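Local coordinates for Cfl (Pectobacterium brasiliense, PDB 7A9J), which is a coronafacic acid ligase of the ATP-dependent AMP-binding family that probably activates carboxylic acids with ATP and joins them to amines as amides, at residues A485-L488 / S489-A493; S260-D263 / I264-T268; V458-K461 / Y462-E465; V41-I44 / N45-I48; V200-Q203 / K204-I207. The protein carries 1 engineered substitution. All blocks are in the same frame, centred on the assembly; numbering follows the deposited sequence.

Contact 1: residues A485-L488 / S489-A493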
loop_
_atom_site.group_PDB
_atom_site.type_symbol
_atom_site.label_atom_id
_atom_site.label_comp_id
_atom_site.label_asym_id
_atom_site.label_seq_id
_atom_site.Cartn_x
_atom_site.Cartn_y
_atom_site.Cartn_z
ATOM N N ALA A 485 -20.423 -17.525 25.499
ATOM C CA ALA A 485 -21.417 -18.337 24.813
ATOM C C ALA A 485 -22.788 -17.658 24.846
ATOM O O ALA A 485 -23.470 -17.569 23.818
ATOM C CB ALA A 485 -21.460 -19.744 25.423
ATOM N N SER A 486 -23.191 -17.123 26.001
ATOM C CA SER A 486 -24.479 -16.442 26.044
ATOM C C SER A 486 -24.470 -15.195 25.164
ATOM O O SER A 486 -25.436 -14.937 24.437
ATOM C CB SER A 486 -24.858 -16.100 27.489
ATOM O OG SER A 486 -23.985 -15.131 28.035
ATOM N N TYR A 487 -23.376 -14.433 25.186
ATOM C CA TYR A 487 -23.257 -13.256 24.325
ATOM C C TYR A 487 -23.387 -13.624 22.846
ATOM O O TYR A 487 -24.033 -12.900 22.074
ATOM C CB TYR A 487 -21.920 -12.556 24.607
ATOM C CG TYR A 487 -21.526 -11.475 23.625
ATOM C CD1 TYR A 487 -22.055 -10.193 23.707
ATOM C CD2 TYR A 487 -20.607 -11.738 22.622
ATOM C CE1 TYR A 487 -21.672 -9.199 22.793
ATOM C CE2 TYR A 487 -20.224 -10.771 21.720
ATOM C CZ TYR A 487 -20.752 -9.508 21.801
ATOM O OH TYR A 487 -20.345 -8.569 20.877
ATOM N N LEU A 488 -22.784 -14.746 22.430
ATOM C CA LEU A 488 -22.889 -15.156 21.033
ATOM C C LEU A 488 -24.298 -15.642 20.678
ATOM O O LEU A 488 -24.745 -15.451 19.543
ATOM C CB LEU A 488 -21.848 -16.231 20.721
ATOM C CG LEU A 488 -20.389 -15.772 20.736
ATOM C CD1 LEU A 488 -19.485 -16.927 20.390
ATOM C CD2 LEU A 488 -20.158 -14.678 19.739
ATOM N N SER A 489 -25.008 -16.271 21.620
ATOM C CA SER A 489 -26.394 -16.671 21.370
ATOM C C SER A 489 -27.254 -15.493 20.926
ATOM O O SER A 489 -28.139 -15.640 20.074
ATOM C CB SER A 489 -26.979 -17.289 22.633
ATOM O OG SER A 489 -25.984 -18.066 23.281
ATOM N N ASP A 490 -27.016 -14.315 21.499
ATOM C CA ASP A 490 -27.791 -13.136 21.147
ATOM C C ASP A 490 -27.318 -12.470 19.861
ATOM O O ASP A 490 -28.049 -11.637 19.316
ATOM C CB ASP A 490 -27.745 -12.116 22.292
ATOM C CG ASP A 490 -28.073 -12.736 23.658
ATOM O OD1 ASP A 490 -28.908 -13.671 23.737
ATOM O OD2 ASP A 490 -27.488 -12.276 24.665
ATOM N N ASN A 491 -26.129 -12.806 19.353
ATOM C CA ASN A 491 -25.555 -12.039 18.255
ATOM C C ASN A 491 -25.196 -12.840 17.015
ATOM O O ASN A 491 -25.035 -12.233 15.953
ATOM C CB ASN A 491 -24.297 -11.289 18.723
ATOM C CG ASN A 491 -24.609 -10.193 19.718
ATOM O OD1 ASN A 491 -25.121 -9.136 19.358
ATOM N ND2 ASN A 491 -24.294 -10.439 20.980
ATOM N N LEU A 492 -25.046 -14.161 17.107
ATOM C CA LEU A 492 -24.620 -14.964 15.967
ATOM C C LEU A 492 -25.462 -16.222 15.865
ATOM O O LEU A 492 -25.883 -16.786 16.879
ATOM C CB LEU A 492 -23.143 -15.394 16.073
ATOM C CG LEU A 492 -22.166 -14.362 15.518
ATOM C CD1 LEU A 492 -20.758 -14.884 15.599
ATOM C CD2 LEU A 492 -22.510 -13.973 14.083
ATOM N N ALA A 493 -25.661 -16.687 14.636
ATOM C CA ALA A 493 -26.278 -17.997 14.453
ATOM C C ALA A 493 -25.485 -19.076 15.191
ATOM O O ALA A 493 -24.254 -19.030 15.289
ATOM C CB ALA A 493 -26.374 -18.335 12.965
#
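Ala485 O is gripped twice by one residue a turn further on. Ser489 OG reaches it at 2.6 Å, while Ser489 N makes the regular helical bond to the same Ala485 O at 3.0 Å. The hydroxyl can do so because its CB-OG bond is turned beside its own backbone N (chi1 -38°), which folds it back along the helix. Leu488 O also holds two donors, in different ways. Leu492 N lies in the carbonyl plane 2.8 Å from Leu488 O, whereas Asn491 N stands well above that plane. The Asn491 amide doubles back as well: ND2 donates to Tyr487 O at 2.7 Å and comes to rest over one face of the Tyr487 ring, 3.4 Å from Tyr487 CE1, with the amide and ring planes 46° apart. The far end of Tyr487 is fixed elsewhere, through OH to Thr443 O. On the inner side Leu488 and Leu492 run side by side, Leu488 CD2 lying 4.2 Å from Leu492 CD1, and both rest on Thr443 of helix 437-445. These are the last turns of helix 481-491, the crossover helix of the beta-alpha-beta unit between strands 464-473 and 500-503.

Contact 2: residues S260-D263 / I264-T268. With PO4 (phosphate ion), chain C.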
loop_
_atom_site.group_PDB
_atom_site.type_symbol
_atom_site.label_atom_id
_atom_site.label_comp_id
_atom_site.label_asym_id
_atom_site.label_seq_id
_atom_site.Cartn_x
_atom_site.Cartn_y
_atom_site.Cartn_z
ATOM N N SER A 260 11.908 10.629 5.962
ATOM C CA SER A 260 13.003 9.681 5.993
ATOM C C SER A 260 12.651 8.526 6.926
ATOM O O SER A 260 11.694 8.598 7.683
ATOM C CB SER A 260 14.259 10.371 6.465
ATOM O OG SER A 260 14.213 10.549 7.871
ATOM N N GLU A 261 13.462 7.465 6.876
ATOM C CA GLU A 261 13.283 6.340 7.793
ATOM C C GLU A 261 13.332 6.811 9.251
ATOM O O GLU A 261 12.463 6.448 10.064
ATOM C CB GLU A 261 14.356 5.282 7.510
ATOM C CG GLU A 261 14.057 3.942 8.212
ATOM C CD GLU A 261 14.857 2.762 7.660
ATOM O OE1 GLU A 261 16.050 2.941 7.321
ATOM O OE2 GLU A 261 14.283 1.648 7.573
ATOM N N VAL A 262 14.282 7.685 9.576
ATOM C CA VAL A 262 14.390 8.150 10.949
ATOM C C VAL A 262 13.157 8.953 11.331
ATOM O O VAL A 262 12.645 8.843 12.461
ATOM C CB VAL A 262 15.678 8.961 11.128
ATOM C CG1 VAL A 262 15.576 9.798 12.398
ATOM C CG2 VAL A 262 16.811 7.988 11.258
ATOM N N ASP A 263 12.643 9.747 10.385
ATOM C CA ASP A 263 11.428 10.515 10.660
ATOM C C ASP A 263 10.290 9.585 11.027
ATOM O O ASP A 263 9.478 9.901 11.901
ATOM C CB ASP A 263 10.992 11.357 9.467
ATOM C CG ASP A 263 12.029 12.406 9.062
ATOM O OD1 ASP A 263 12.073 12.707 7.857
ATOM O OD2 ASP A 263 12.776 12.904 9.931
ATOM N N ILE A 264 10.205 8.446 10.340
ATOM C CA ILE A 264 9.070 7.553 10.578
ATOM C C ILE A 264 9.259 6.712 11.828
ATOM O O ILE A 264 8.277 6.381 12.513
ATOM C CB ILE A 264 8.825 6.711 9.320
ATOM C CG1 ILE A 264 8.245 7.604 8.252
ATOM C CG2 ILE A 264 7.745 5.604 9.597
ATOM C CD1 ILE A 264 8.183 6.956 6.870
ATOM N N GLU A 265 10.497 6.362 12.169
ATOM C CA GLU A 265 10.750 5.826 13.501
ATOM C C GLU A 265 10.304 6.799 14.586
ATOM O O GLU A 265 9.876 6.372 15.655
ATOM C CB GLU A 265 12.236 5.486 13.683
ATOM C CG GLU A 265 12.727 4.368 12.769
ATOM C CD GLU A 265 14.267 4.312 12.634
ATOM O OE1 GLU A 265 14.751 3.455 11.852
ATOM O OE2 GLU A 265 14.989 5.112 13.295
ATOM N N ASN A 266 10.375 8.103 14.335
ATOM C CA ASN A 266 9.906 9.048 15.340
ATOM C C ASN A 266 8.570 9.653 14.915
ATOM O O ASN A 266 8.369 10.869 15.037
ATOM C CB ASN A 266 10.994 10.105 15.561
ATOM C CG ASN A 266 12.226 9.513 16.216
ATOM O OD1 ASN A 266 13.264 9.328 15.571
ATOM N ND2 ASN A 266 12.119 9.205 17.504
ATOM N N ILE A 267 7.636 8.796 14.472
ATOM C CA ILE A 267 6.488 9.268 13.702
ATOM C C ILE A 267 5.607 10.193 14.533
ATOM O O ILE A 267 5.047 11.160 14.000
ATOM C CB ILE A 267 5.681 8.088 13.111
ATOM C CG1 ILE A 267 4.490 8.601 12.272
ATOM C CG2 ILE A 267 5.221 7.131 14.208
ATOM C CD1 ILE A 267 4.952 9.332 11.023
ATOM N N THR A 268 5.406 9.886 15.818
ATOM C CA THR A 268 4.532 10.736 16.629
ATOM C C THR A 268 5.061 12.167 16.692
ATOM O O THR A 268 4.320 13.131 16.468
ATOM C CB THR A 268 4.384 10.161 18.045
ATOM O OG1 THR A 268 3.792 8.857 17.941
ATOM C CG2 THR A 268 3.474 11.049 18.875
HETATM P P PO4 C . 16.454 6.903 4.446
HETATM O O1 PO4 C . 16.550 5.361 4.416
HETATM O O2 PO4 C . 17.324 7.490 5.537
HETATM O O3 PO4 C . 15.026 7.267 4.715
HETATM O O4 PO4 C . 16.869 7.521 3.156
#
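Glu265 folds back onto Glu261 and Val262, one turn earlier in the helix. Its N donates almost straight to Glu261 O at 2.9 Å, and Glu265 CG packs against the same Glu261 O at 3.4 Å. Beyond CG the chain is extended and runs across both neighbours: Glu265 OE1 comes to 3.7 Å from Glu261 CG, and OE2 lies beside Val262 CG2. The two carboxylates, their planes 31° apart, approach without touching, so their like charges probably disfavour each other mildly; Glu261 OE1 has a long, weak ion pair with Lys128. Another backbone bond runs from Ile264 N to Ser260 O, and Ile264 CG1 lies against that oxygen at 3.6 Å. Asn266 N closes the turn on Val262 O, and there the backbone leaves helical angles before helix 267-274 begins.

What sets this first turn is a reciprocal pair of bonds at its N-terminal end. Ser260 OG, held between its own backbone N and carbonyl carbon (chi1 77°), accepts from Asp263 N at 3.1 Å. In return Asp263 OD1 takes Ser260 N at 2.8 Å, met from above the carboxylate plane. Further out, a phosphate ion, probably from the crystallisation liquor, takes the Glu261 N-H on its O3 at 2.7 Å, with Lys128 and Arg129 as further donors; the N-terminal end of the helix would probably favour an anion there. Ser260 at the N-cap and Asp263 three residues later thus make a classic capping box at the start of helix 261-265.

Contact 3: residues V458-K461 / Y462-E465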
loop_
_atom_site.group_PDB
_atom_site.type_symbol
_atom_site.label_atom_id
_atom_site.label_comp_id
_atom_site.label_asym_id
_atom_site.label_seq_id
_atom_site.Cartn_x
_atom_site.Cartn_y
_atom_site.Cartn_z
ATOM N N VAL A 458 -10.133 -26.823 13.685
ATOM C CA VAL A 458 -9.284 -28.005 13.742
ATOM C C VAL A 458 -10.073 -29.160 13.169
ATOM O O VAL A 458 -11.317 -29.148 13.154
ATOM C CB VAL A 458 -8.784 -28.302 15.182
ATOM C CG1 VAL A 458 -7.866 -27.095 15.592
ATOM C CG2 VAL A 458 -9.911 -28.449 16.170
ATOM N N PRO A 459 -9.375 -30.165 12.662
ATOM C CA PRO A 459 -10.068 -31.375 12.200
ATOM C C PRO A 459 -10.869 -32.025 13.307
ATOM O O PRO A 459 -10.514 -31.982 14.485
ATOM C CB PRO A 459 -8.935 -32.281 11.717
ATOM C CG PRO A 459 -7.683 -31.515 11.812
ATOM C CD PRO A 459 -7.913 -30.294 12.637
ATOM N N ASP A 460 -11.978 -32.637 12.910
ATOM C CA ASP A 460 -12.843 -33.346 13.833
ATOM C C ASP A 460 -13.345 -34.601 13.128
ATOM O O ASP A 460 -13.836 -34.517 11.992
ATOM C CB ASP A 460 -14.025 -32.459 14.243
ATOM C CG ASP A 460 -14.874 -33.106 15.327
ATOM O OD1 ASP A 460 -14.718 -32.697 16.494
ATOM O OD2 ASP A 460 -15.670 -34.028 15.024
ATOM N N LYS A 461 -13.237 -35.749 13.799
ATOM C CA LYS A 461 -13.455 -37.022 13.116
ATOM C C LYS A 461 -14.859 -37.109 12.532
ATOM O O LYS A 461 -15.050 -37.621 11.424
ATOM C CB LYS A 461 -13.220 -38.190 14.085
ATOM C CG LYS A 461 -13.192 -39.542 13.446
ATOM C CD LYS A 461 -13.238 -40.677 14.488
ATOM C CE LYS A 461 -11.885 -40.971 15.108
ATOM N NZ LYS A 461 -11.964 -42.195 15.972
ATOM N N TYR A 462 -15.858 -36.632 13.266
ATOM C CA TYR A 462 -17.220 -36.807 12.839
ATOM C C TYR A 462 -17.934 -35.509 12.496
ATOM O O TYR A 462 -19.011 -35.561 11.903
ATOM C CB TYR A 462 -18.020 -37.561 13.910
ATOM C CG TYR A 462 -17.456 -38.946 14.193
ATOM C CD1 TYR A 462 -17.245 -39.851 13.165
ATOM C CD2 TYR A 462 -17.190 -39.360 15.509
ATOM C CE1 TYR A 462 -16.730 -41.114 13.434
ATOM C CE2 TYR A 462 -16.660 -40.615 15.794
ATOM C CZ TYR A 462 -16.443 -41.495 14.756
ATOM O OH TYR A 462 -15.952 -42.748 15.064
ATOM N N ALA A 463 -17.379 -34.357 12.830
ATOM C CA ALA A 463 -17.966 -33.111 12.368
ATOM C C ALA A 463 -17.185 -32.515 11.203
ATOM O O ALA A 463 -17.575 -31.457 10.681
ATOM C CB ALA A 463 -18.031 -32.078 13.502
ATOM N N GLY A 464 -16.035 -33.107 10.848
ATOM C CA GLY A 464 -15.202 -32.536 9.801
ATOM C C GLY A 464 -14.273 -31.484 10.375
ATOM O O GLY A 464 -13.052 -31.649 10.396
ATOM N N GLU A 465 -14.864 -30.405 10.877
ATOM C CA GLU A 465 -14.123 -29.330 11.503
ATOM C C GLU A 465 -14.812 -28.905 12.782
ATOM O O GLU A 465 -16.033 -29.001 12.902
ATOM C CB GLU A 465 -14.046 -28.061 10.596
ATOM C CG GLU A 465 -13.248 -28.240 9.323
ATOM C CD GLU A 465 -13.313 -26.964 8.438
ATOM O OE1 GLU A 465 -12.785 -25.908 8.846
ATOM O OE2 GLU A 465 -13.914 -26.984 7.346
HETATM O O HOH W 1 -15.670 -36.173 16.422
HETATM O O HOH W 2 -14.435 -42.841 17.579
#
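Asp460 and Gly464 face each other as the hydrogen-bonded pair that closes the hairpin of strands 450-460 and 464-473. Asp460 N donates to Gly464 O at 2.9 Å, from well above the carbonyl plane, and the return bond from Gly464 N to Asp460 O is weak. Next along, Pro459 and Glu465 form a non-hydrogen-bonded pair, flanked by CA-H...O contacts such as Glu465 CA to Val458 O at 3.3 Å. Gly464 itself has backbone angles (phi 86°, psi -65°) at which a beta carbon would collide with the carbonyl oxygen of the residue before; they are those of a classic gamma turn, closed by a weak bond from Glu465 N to Ala463 O.

Side-chain bonds hold the loop. Asp460 OD2 accepts Tyr462 N, making an Asx turn, and Ala463 N at 2.8 Å; the two donors come from opposite faces of the carboxylate plane. A water donates to Asp460 OD2 at 2.6 Å and accepts from Tyr462 N.

The apolar part is a CH-pi contact at the tip. Lys461 lies alongside Tyr462, its CD over one ring face, 3.3 Å from Tyr462 CZ. A second water bridges Lys461 NZ and Tyr462 OH.

With three donors on OD2, and a long, weak ion pair from OD1 to Arg466, Asp460 is probably ionised, and a negative charge there would strengthen its hold on the backbone N-H groups of the turn.

Contact 4: residues V41-I44 / N45-I48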
loop_
_atom_site.group_PDB
_atom_site.type_symbol
_atom_site.label_atom_id
_atom_site.label_comp_id
_atom_site.label_asym_id
_atom_site.label_seq_id
_atom_site.Cartn_x
_atom_site.Cartn_y
_atom_site.Cartn_z
ATOM N N VAL A 41 6.489 19.925 -2.801
ATOM C CA VAL A 41 7.049 18.848 -1.978
ATOM C C VAL A 41 7.749 19.493 -0.800
ATOM O O VAL A 41 8.393 20.541 -0.946
ATOM C CB VAL A 41 8.058 17.946 -2.739
ATOM C CG1 VAL A 41 8.222 16.561 -2.004
ATOM C CG2 VAL A 41 7.565 17.718 -4.141
ATOM N N LYS A 42 7.627 18.883 0.358
ATOM C CA LYS A 42 8.343 19.363 1.523
ATOM C C LYS A 42 8.847 18.184 2.332
ATOM O O LYS A 42 8.367 17.053 2.214
ATOM C CB LYS A 42 7.508 20.342 2.343
ATOM C CG LYS A 42 6.414 19.772 3.145
ATOM C CD LYS A 42 5.275 20.807 3.285
ATOM C CE LYS A 42 4.285 20.398 4.375
ATOM N NZ LYS A 42 3.361 21.520 4.709
ATOM N N SER A 43 9.891 18.457 3.094
ATOM C CA SER A 43 10.432 17.511 4.047
ATOM C C SER A 43 10.504 18.282 5.334
ATOM O O SER A 43 10.002 19.415 5.415
ATOM C CB SER A 43 11.796 16.955 3.627
ATOM O OG SER A 43 12.717 18.017 3.462
ATOM N N ILE A 44 11.106 17.703 6.360
ATOM C CA ILE A 44 11.230 18.458 7.587
ATOM C C ILE A 44 12.118 19.686 7.371
ATOM O O ILE A 44 11.867 20.740 7.947
ATOM C CB ILE A 44 11.768 17.575 8.717
ATOM C CG1 ILE A 44 10.672 16.576 9.107
ATOM C CG2 ILE A 44 12.191 18.421 9.891
ATOM C CD1 ILE A 44 11.027 15.734 10.269
ATOM N N ASN A 45 13.165 19.564 6.554
ATOM C CA ASN A 45 14.133 20.661 6.413
ATOM C C ASN A 45 14.166 21.336 5.053
ATOM O O ASN A 45 14.981 22.256 4.858
ATOM C CB ASN A 45 15.530 20.160 6.734
ATOM C CG ASN A 45 15.610 19.655 8.116
ATOM O OD1 ASN A 45 15.147 20.331 9.044
ATOM N ND2 ASN A 45 16.102 18.430 8.275
ATOM N N HIS A 46 13.331 20.928 4.118
ATOM C CA HIS A 46 13.420 21.423 2.760
ATOM C C HIS A 46 12.033 21.583 2.166
ATOM O O HIS A 46 11.038 20.982 2.605
ATOM C CB HIS A 46 14.243 20.483 1.868
ATOM C CG HIS A 46 15.671 20.358 2.309
ATOM N ND1 HIS A 46 16.611 21.338 2.057
ATOM C CD2 HIS A 46 16.311 19.388 3.012
ATOM C CE1 HIS A 46 17.770 20.976 2.581
ATOM N NE2 HIS A 46 17.620 19.791 3.150
ATOM N N ASN A 47 11.988 22.373 1.110
ATOM C CA ASN A 47 10.780 22.432 0.324
ATOM C C ASN A 47 11.133 22.842 -1.095
ATOM O O ASN A 47 12.196 23.437 -1.369
ATOM C CB ASN A 47 9.781 23.403 0.926
ATOM C CG ASN A 47 10.270 24.851 0.812
ATOM O OD1 ASN A 47 9.949 25.536 -0.156
ATOM N ND2 ASN A 47 11.109 25.277 1.747
ATOM N N ILE A 48 10.204 22.572 -1.984
ATOM C CA ILE A 48 10.385 22.954 -3.375
ATOM C C ILE A 48 9.027 23.354 -3.930
ATOM O O ILE A 48 8.023 22.671 -3.694
ATOM C CB ILE A 48 11.062 21.819 -4.177
ATOM C CG1 ILE A 48 11.453 22.295 -5.600
ATOM C CG2 ILE A 48 10.181 20.510 -4.227
ATOM C CD1 ILE A 48 12.342 21.338 -6.305
HETATM O O HOH W 3 14.941 17.019 5.456
#
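Val41 and Ile48 make the close-packed end of this hairpin. They lie side by side, pointing the same way, with Val41 CB 3.6 Å from Ile48 CG2. That methyl is brought against the valine because it sits between the isoleucine's own backbone N and carbonyl carbon, while CG1 extends anti to N (chi1 -171°). The same pair exchanges both backbone bonds, Ile48 N to Val41 O at 2.9 Å and a longer one, Val41 N to Ile48 O at 3.3 Å. Phe83 and Leu53, from helices 83-95 and 50-66, cover their side chains.

Toward the loop the contact turns polar and thinner. Lys42 and Asn47, on the other face, meet through CB atoms 4.1 Å apart before their ends diverge. Ser43 N binds His46 O at 2.8 Å, nearly straight, across a type I turn with Ile44 and Asn45 at its corners. The return bond is not from backbone to backbone: His46 N makes a weak one to Ser43 OG, which also stands at the edge of the imidazole, in its plane. A water links Ser43 OG to Asn45 N, at 3.1 Å and 3.3 Å. The serine hydroxyl and water thus serve N-H groups at the turn, whereas at the other end Val41 and Ile48 make apolar contact with Phe83 and Leu53.

Contact 5: residues V200-Q203 / K204-I207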
loop_
_atom_site.group_PDB
_atom_site.type_symbol
_atom_site.label_atom_id
_atom_site.label_comp_id
_atom_site.label_asym_id
_atom_site.label_seq_id
_atom_site.Cartn_x
_atom_site.Cartn_y
_atom_site.Cartn_z
ATOM N N VAL A 200 3.606 -4.346 -16.435
ATOM C CA VAL A 200 3.931 -3.269 -17.362
ATOM C C VAL A 200 2.753 -2.314 -17.406
ATOM O O VAL A 200 1.630 -2.721 -17.710
ATOM C CB VAL A 200 4.259 -3.817 -18.758
ATOM C CG1 VAL A 200 4.616 -2.644 -19.714
ATOM C CG2 VAL A 200 5.436 -4.801 -18.629
ATOM N N TYR A 201 3.036 -1.052 -17.141
ATOM C CA TYR A 201 2.088 0.067 -17.251
ATOM C C TYR A 201 2.414 0.873 -18.495
ATOM O O TYR A 201 3.586 1.205 -18.715
ATOM C CB TYR A 201 2.249 1.030 -16.096
ATOM C CG TYR A 201 1.604 0.587 -14.810
ATOM C CD1 TYR A 201 1.861 -0.658 -14.265
ATOM C CD2 TYR A 201 0.820 1.494 -14.101
ATOM C CE1 TYR A 201 1.263 -1.052 -13.078
ATOM C CE2 TYR A 201 0.248 1.138 -12.880
ATOM C CZ TYR A 201 0.506 -0.113 -12.362
ATOM O OH TYR A 201 -0.033 -0.496 -11.131
ATOM N N SER A 202 1.389 1.202 -19.288
ATOM C CA SER A 202 1.549 2.256 -20.282
ATOM C C SER A 202 1.315 3.629 -19.651
ATOM O O SER A 202 0.953 3.755 -18.473
ATOM C CB SER A 202 0.591 2.040 -21.451
ATOM O OG SER A 202 -0.737 2.248 -20.989
ATOM N N GLN A 203 1.630 4.673 -20.444
ATOM C CA GLN A 203 1.208 6.020 -20.078
ATOM C C GLN A 203 -0.274 6.044 -19.707
ATOM O O GLN A 203 -0.657 6.659 -18.695
ATOM C CB GLN A 203 1.539 7.004 -21.211
ATOM C CG GLN A 203 3.055 7.141 -21.462
ATOM C CD GLN A 203 3.713 8.191 -20.554
ATOM O OE1 GLN A 203 3.038 8.895 -19.819
ATOM N NE2 GLN A 203 5.054 8.322 -20.656
ATOM N N LYS A 204 -1.115 5.359 -20.492
ATOM C CA LYS A 204 -2.542 5.299 -20.182
ATOM C C LYS A 204 -2.835 4.550 -18.878
ATOM O O LYS A 204 -3.697 4.999 -18.107
ATOM C CB LYS A 204 -3.326 4.657 -21.331
ATOM C CG LYS A 204 -4.848 4.740 -21.109
ATOM C CD LYS A 204 -5.635 4.189 -22.331
ATOM C CE LYS A 204 -7.152 4.459 -22.216
ATOM N NZ LYS A 204 -7.756 4.077 -20.910
ATOM N N THR A 205 -2.194 3.380 -18.638
ATOM C CA THR A 205 -2.383 2.727 -17.341
ATOM C C THR A 205 -2.141 3.704 -16.201
ATOM O O THR A 205 -2.919 3.778 -15.225
ATOM C CB THR A 205 -1.419 1.546 -17.131
ATOM O OG1 THR A 205 -1.342 0.732 -18.301
ATOM C CG2 THR A 205 -1.974 0.650 -15.978
ATOM N N LEU A 206 -1.062 4.483 -16.314
ATOM C CA LEU A 206 -0.729 5.373 -15.225
ATOM C C LEU A 206 -1.763 6.502 -15.087
ATOM O O LEU A 206 -2.139 6.853 -13.963
ATOM C CB LEU A 206 0.675 5.917 -15.486
ATOM C CG LEU A 206 1.394 6.514 -14.320
ATOM C CD1 LEU A 206 1.574 5.480 -13.206
ATOM C CD2 LEU A 206 2.765 6.984 -14.893
ATOM N N ILE A 207 -2.185 7.091 -16.213
ATOM C CA ILE A 207 -3.268 8.087 -16.197
ATOM C C ILE A 207 -4.476 7.499 -15.439
ATOM O O ILE A 207 -5.027 8.119 -14.522
ATOM C CB ILE A 207 -3.660 8.460 -17.634
ATOM C CG1 ILE A 207 -2.531 9.264 -18.365
ATOM C CG2 ILE A 207 -5.003 9.236 -17.698
ATOM C CD1 ILE A 207 -2.861 9.370 -19.820
#
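Ser202 and Thr205 form a capping box where strand 198-202 passes straight into helix 203-214, beside the pocket that holds the bound 6-ethyl-1-oxidanylidene-indene-4-carboxylic acid. Ser202 is the N-cap: its OG takes Thr205 N at 3.0 Å in a nearly straight bond (168°). In exchange Thr205 OG1 accepts Ser202 N at 2.9 Å. The threonine hydroxyl reaches back because it is turned beside its own backbone N (chi1 -44°), and the same OG1 is hydrogen-bonded to Lys385 O, which ties the helix start to a neighbouring loop.

That torsion also sends the methyl CG2 the other way, anti to N and over one face of the Tyr201 ring. Thr205 CG2 lies 3.5 Å from Tyr201 CD2, offset toward the rim, in a CH-pi contact; the two side chains cross at about a right angle. Leu206 CD1 approaches the same ring atom, Tyr201 CD2, more loosely at 4.2 Å. Packed in this way against the helix, the tyrosine comes with its side chain about 4 Å from the ligand, and its OH bonds to the carbonyl oxygen of Gly340, a pocket residue. Leu206 in turn touches Leu244, which also lines the pocket, so the end of the strand and the first helical turn both border the site.

Regular helical bonding begins at once: Leu206 N donates to Ser202 O at 3.0 Å. One residue on, Ile207 N donates to Gln203 O at 2.9 Å, and Ile207 CG1 presses on that same Gln203 O at 3.2 Å.

In the fold
Contact 5 is the buried one of the five, next to the ligand; the other four lie at the surface. Contacts 2 and 5 both use a serine-led capping box to start a helix, but contact 2 adds a phosphate and charged side chains where contact 5 adds a tyrosine ring. Contacts 3 and 4 are both hairpins, with turn N-H groups held by an aspartate in one and partly by a serine hydroxyl in the other. Contacts 1 and 3 both belong to the AMP-binding enzyme C-terminal domain, where strand 464-473 leads to helix 481-491, and their centres are 22 Å apart. Contacts 2 and 4 touch directly, Asp263 OD2 lying 3.3 Å from Ile44 CD1, far from contacts 1 and 3.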